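Long-range contact in 6b protein (Agrobacterium vitis, PDB 3AQ2), which is a bacterial toxin with an ADP-ribosylation fold that disturbs plant cell proliferation, probably by acting on the host's miRNA machinery: residues Met4-Arg16 and His26-Leu38. Numbering follows the deposited sequence.
Sequences MTVPTWQVRDLRR and HLRQARTDFRSTL
Trp9 lies between the helix and Arg12, its indole meeting Phe34 on one face and the Arg12 guanidinium on the other. Phe34 presents an edge: the pair is T-shaped, the planes at 80°, with CD1 of Phe34 3.6 Å from CE2 of Trp9. CB of Phe34 adds a CH-pi contact, 4.1 Å from the centroid of the six-membered ring. Trp9 CG stands anti to the backbone N (chi1 176°), which carries the indole against the helix until CZ3 and CH2 lie beside the backbone of Asp33 and Phe34. On the opposite face the guanidinium lies over the indole, displaced toward its rim, its own centre above CH2 of Trp9. A sharp bend at chi2 (-10°) folds the Arg12 chain back over the ring, while CG of Arg12 rests 3.6 Å from CB of Ala30. The guanidinium is fixed in rotation by NH1, bonded to Gln10 O, and by NH2, which forms a long salt bridge to OD2 of Asp33 (3.3 Å), meeting it on the anti side. A water bridges NE of Arg12 and the same OD2, and Gln29 NE2 holds OD1, so both carboxylate oxygens are engaged. Toward the chain's start, Met4 N donates to Thr37 O (2.9 Å), and water links Met4 O with Leu38 O. Leu38 reaches Val6 with CD1, while its CD2 lies against the carbonyl oxygens of Met4 and Thr5, just ahead of the 3-10 turn Val6-Thr8. At the other end, CD1 of Leu14 wedges between Leu27 CD2 (3.7 Å) and His26 CB. Met4-Arg16 thus runs antiparallel along helix 20-38; the backbones of Arg12 and Leu14 bond to Val198 and Leu200, so that strand 12-13 runs parallel to strand 199-202 as an outermost strand of the mixed sheet, while Leu27 also packs on strand 133-137.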
# COMPACT_ATOMS: atom_id res chain seq x y z
N MET A 4 -7.99 11.35 -16.14
CA MET A 4 -7.54 10.21 -16.99
C MET A 4 -7.67 8.85 -16.31
O MET A 4 -7.97 8.78 -15.11
CB MET A 4 -6.11 10.46 -17.46
CG MET A 4 -6.02 11.72 -18.31
SD MET A 4 -4.46 11.88 -19.17
CE MET A 4 -3.39 12.26 -17.81
N THR A 5 -7.49 7.78 -17.08
CA THR A 5 -7.60 6.42 -16.54
C THR A 5 -6.28 5.98 -15.92
O THR A 5 -5.21 6.49 -16.27
CB THR A 5 -8.05 5.38 -17.61
OG1 THR A 5 -7.01 5.19 -18.58
CG2 THR A 5 -9.33 5.83 -18.32
N VAL A 6 -6.35 5.03 -15.00
CA VAL A 6 -5.16 4.56 -14.28
C VAL A 6 -3.98 4.10 -15.17
O VAL A 6 -2.84 4.41 -14.84
CB VAL A 6 -5.54 3.53 -13.20
CG1 VAL A 6 -4.32 2.76 -12.73
CG2 VAL A 6 -6.20 4.22 -12.04
N PRO A 7 -4.25 3.38 -16.29
CA PRO A 7 -3.13 3.01 -17.18
C PRO A 7 -2.28 4.17 -17.69
O PRO A 7 -1.15 3.95 -18.14
CB PRO A 7 -3.83 2.29 -18.34
CG PRO A 7 -5.08 1.74 -17.73
CD PRO A 7 -5.53 2.81 -16.78
N THR A 8 -2.79 5.41 -17.62
CA THR A 8 -1.97 6.58 -17.99
C THR A 8 -0.87 6.87 -16.97
O THR A 8 0.10 7.59 -17.27
CB THR A 8 -2.80 7.87 -18.19
OG1 THR A 8 -3.34 8.31 -16.94
CG2 THR A 8 -3.92 7.65 -19.20
N TRP A 9 -1.03 6.34 -15.76
CA TRP A 9 -0.09 6.60 -14.69
C TRP A 9 1.11 5.66 -14.76
O TRP A 9 0.96 4.44 -14.72
CB TRP A 9 -0.78 6.44 -13.33
CG TRP A 9 0.17 6.60 -12.18
CD1 TRP A 9 0.65 5.62 -11.36
CD2 TRP A 9 0.75 7.83 -11.72
NE1 TRP A 9 1.50 6.16 -10.42
CE2 TRP A 9 1.58 7.51 -10.62
CE3 TRP A 9 0.66 9.16 -12.14
CZ2 TRP A 9 2.31 8.49 -9.92
CZ3 TRP A 9 1.38 10.14 -11.44
CH2 TRP A 9 2.19 9.79 -10.34
N GLN A 10 2.30 6.26 -14.85
CA GLN A 10 3.55 5.51 -14.80
C GLN A 10 4.00 5.48 -13.34
O GLN A 10 4.28 6.53 -12.76
CB GLN A 10 4.60 6.17 -15.70
CG GLN A 10 4.16 6.31 -17.17
CD GLN A 10 5.17 7.03 -18.07
OE1 GLN A 10 6.30 7.32 -17.66
NE2 GLN A 10 4.76 7.31 -19.30
N VAL A 11 4.04 4.29 -12.74
CA VAL A 11 4.51 4.16 -11.35
C VAL A 11 5.87 4.86 -11.18
O VAL A 11 6.73 4.77 -12.07
CB VAL A 11 4.60 2.67 -10.91
CG1 VAL A 11 5.75 1.93 -11.62
CG2 VAL A 11 4.74 2.56 -9.40
N ARG A 12 6.03 5.56 -10.06
CA ARG A 12 7.31 6.23 -9.80
C ARG A 12 8.22 5.20 -9.14
O ARG A 12 7.97 4.78 -8.00
CB ARG A 12 7.16 7.44 -8.88
CG ARG A 12 6.42 8.69 -9.39
CD ARG A 12 6.07 8.73 -10.85
NE ARG A 12 5.54 10.06 -11.19
CZ ARG A 12 4.73 10.30 -12.23
NH1 ARG A 12 4.35 9.31 -13.04
NH2 ARG A 12 4.29 11.54 -12.44
N ASP A 13 9.27 4.79 -9.85
CA ASP A 13 10.22 3.85 -9.29
C ASP A 13 11.30 4.62 -8.55
O ASP A 13 12.19 5.22 -9.17
CB ASP A 13 10.82 2.97 -10.39
CG ASP A 13 11.75 1.88 -9.85
OD1 ASP A 13 12.01 1.83 -8.63
OD2 ASP A 13 12.23 1.07 -10.69
N LEU A 14 11.19 4.64 -7.22
CA LEU A 14 12.07 5.45 -6.38
C LEU A 14 13.15 4.60 -5.69
O LEU A 14 13.78 5.05 -4.73
CB LEU A 14 11.26 6.23 -5.33
CG LEU A 14 10.14 7.10 -5.92
CD1 LEU A 14 9.35 7.80 -4.81
CD2 LEU A 14 10.70 8.10 -6.93
N ARG A 15 13.37 3.38 -6.20
CA ARG A 15 14.32 2.46 -5.56
C ARG A 15 15.77 2.96 -5.52
O ARG A 15 16.56 2.48 -4.70
CB ARG A 15 14.27 1.06 -6.19
CG ARG A 15 13.03 0.27 -5.83
CD ARG A 15 13.01 -1.06 -6.55
NE ARG A 15 12.76 -0.89 -7.98
CZ ARG A 15 12.74 -1.88 -8.87
NH1 ARG A 15 12.98 -3.13 -8.47
NH2 ARG A 15 12.51 -1.63 -10.14
N ARG A 16 16.12 3.90 -6.39
CA ARG A 16 17.48 4.47 -6.41
C ARG A 16 17.52 5.83 -5.74
O ARG A 16 18.53 6.53 -5.80
CB ARG A 16 18.03 4.51 -7.84
CG ARG A 16 18.02 3.14 -8.47
CD ARG A 16 18.96 2.98 -9.64
NE ARG A 16 18.97 1.59 -10.09
CZ ARG A 16 19.66 0.61 -9.51
NH1 ARG A 16 20.44 0.85 -8.46
NH2 ARG A 16 19.59 -0.63 -9.99
N HIS A 26 10.20 13.23 -3.26
CA HIS A 26 9.71 12.48 -4.43
C HIS A 26 8.33 11.86 -4.18
O HIS A 26 7.49 11.83 -5.08
CB HIS A 26 10.69 11.39 -4.86
CG HIS A 26 11.86 11.91 -5.65
ND1 HIS A 26 11.90 11.89 -7.03
CD2 HIS A 26 13.03 12.46 -5.25
CE1 HIS A 26 13.04 12.40 -7.44
NE2 HIS A 26 13.75 12.76 -6.38
N LEU A 27 8.12 11.34 -2.97
CA LEU A 27 6.82 10.76 -2.62
C LEU A 27 5.73 11.83 -2.62
O LEU A 27 4.63 11.60 -3.11
CB LEU A 27 6.89 10.04 -1.28
CG LEU A 27 7.65 8.71 -1.29
CD1 LEU A 27 7.92 8.24 0.15
CD2 LEU A 27 6.83 7.65 -2.04
N ARG A 28 6.05 13.00 -2.07
CA ARG A 28 5.11 14.13 -2.04
C ARG A 28 4.67 14.50 -3.46
O ARG A 28 3.47 14.65 -3.72
CB ARG A 28 5.74 15.35 -1.35
CG ARG A 28 4.79 16.52 -1.17
CD ARG A 28 5.43 17.63 -0.34
NE ARG A 28 4.50 18.75 -0.14
CZ ARG A 28 4.76 19.84 0.57
NH1 ARG A 28 5.94 20.00 1.18
NH2 ARG A 28 3.84 20.80 0.67
N GLN A 29 5.64 14.60 -4.36
CA GLN A 29 5.38 14.98 -5.75
C GLN A 29 4.61 13.89 -6.48
O GLN A 29 3.74 14.19 -7.31
CB GLN A 29 6.68 15.28 -6.50
CG GLN A 29 6.45 16.00 -7.84
CD GLN A 29 5.72 17.33 -7.67
OE1 GLN A 29 6.07 18.14 -6.82
NE2 GLN A 29 4.68 17.55 -8.49
N ALA A 30 4.93 12.63 -6.20
CA ALA A 30 4.24 11.51 -6.86
C ALA A 30 2.76 11.53 -6.50
O ALA A 30 1.90 11.34 -7.37
CB ALA A 30 4.87 10.18 -6.46
N ARG A 31 2.47 11.78 -5.23
CA ARG A 31 1.10 11.84 -4.76
C ARG A 31 0.34 12.96 -5.45
O ARG A 31 -0.79 12.77 -5.93
CB ARG A 31 1.06 12.04 -3.24
CG ARG A 31 -0.30 11.80 -2.65
CD ARG A 31 -0.57 12.63 -1.43
NE ARG A 31 -1.98 13.02 -1.42
CZ ARG A 31 -2.45 14.16 -1.92
NH1 ARG A 31 -1.63 15.06 -2.46
NH2 ARG A 31 -3.75 14.41 -1.88
N THR A 32 0.95 14.14 -5.50
CA THR A 32 0.34 15.29 -6.15
C THR A 32 0.07 15.02 -7.64
O THR A 32 -1.01 15.36 -8.14
CB THR A 32 1.19 16.57 -5.99
OG1 THR A 32 1.35 16.85 -4.59
CG2 THR A 32 0.51 17.77 -6.66
N ASP A 33 1.04 14.41 -8.32
CA ASP A 33 0.93 14.13 -9.77
C ASP A 33 -0.16 13.10 -10.06
O ASP A 33 -0.85 13.18 -11.08
CB ASP A 33 2.25 13.62 -10.35
CG ASP A 33 3.33 14.69 -10.42
OD1 ASP A 33 3.04 15.89 -10.20
OD2 ASP A 33 4.48 14.32 -10.72
N PHE A 34 -0.27 12.12 -9.17
CA PHE A 34 -1.31 11.09 -9.24
C PHE A 34 -2.71 11.73 -9.12
O PHE A 34 -3.57 11.52 -9.97
CB PHE A 34 -1.07 10.08 -8.12
CG PHE A 34 -1.94 8.86 -8.17
CD1 PHE A 34 -1.48 7.71 -8.79
CD2 PHE A 34 -3.19 8.85 -7.57
CE1 PHE A 34 -2.27 6.56 -8.82
CE2 PHE A 34 -3.99 7.70 -7.60
CZ PHE A 34 -3.53 6.55 -8.23
N ARG A 35 -2.90 12.53 -8.07
CA ARG A 35 -4.17 13.23 -7.83
C ARG A 35 -4.51 14.18 -8.99
O ARG A 35 -5.66 14.23 -9.42
CB ARG A 35 -4.12 14.00 -6.49
CG ARG A 35 -5.20 15.10 -6.35
CD ARG A 35 -6.58 14.56 -5.99
NE ARG A 35 -7.69 15.32 -6.59
CZ ARG A 35 -8.13 16.50 -6.17
NH1 ARG A 35 -7.58 17.11 -5.12
NH2 ARG A 35 -9.14 17.08 -6.80
N SER A 36 -3.50 14.90 -9.48
CA SER A 36 -3.70 15.90 -10.53
C SER A 36 -4.25 15.27 -11.81
O SER A 36 -5.15 15.83 -12.46
CB SER A 36 -2.41 16.66 -10.83
OG SER A 36 -2.00 17.45 -9.71
N THR A 37 -3.73 14.10 -12.16
CA THR A 37 -4.05 13.46 -13.43
C THR A 37 -5.25 12.54 -13.36
O THR A 37 -5.89 12.29 -14.39
CB THR A 37 -2.86 12.66 -13.99
OG1 THR A 37 -2.51 11.62 -13.06
CG2 THR A 37 -1.65 13.56 -14.25
N LEU A 38 -5.56 12.03 -12.17
CA LEU A 38 -6.60 10.99 -12.02
C LEU A 38 -7.85 11.39 -11.23
O LEU A 38 -8.82 10.62 -11.18
CB LEU A 38 -5.98 9.72 -11.42
CG LEU A 38 -4.81 9.06 -12.16
CD1 LEU A 38 -4.31 7.86 -11.37
CD2 LEU A 38 -5.19 8.61 -13.56
O HOH W 1 -9.35 8.55 -12.78
O HOH W 2 -1.82 9.73 -14.91
O HOH W 3 6.14 12.39 -9.58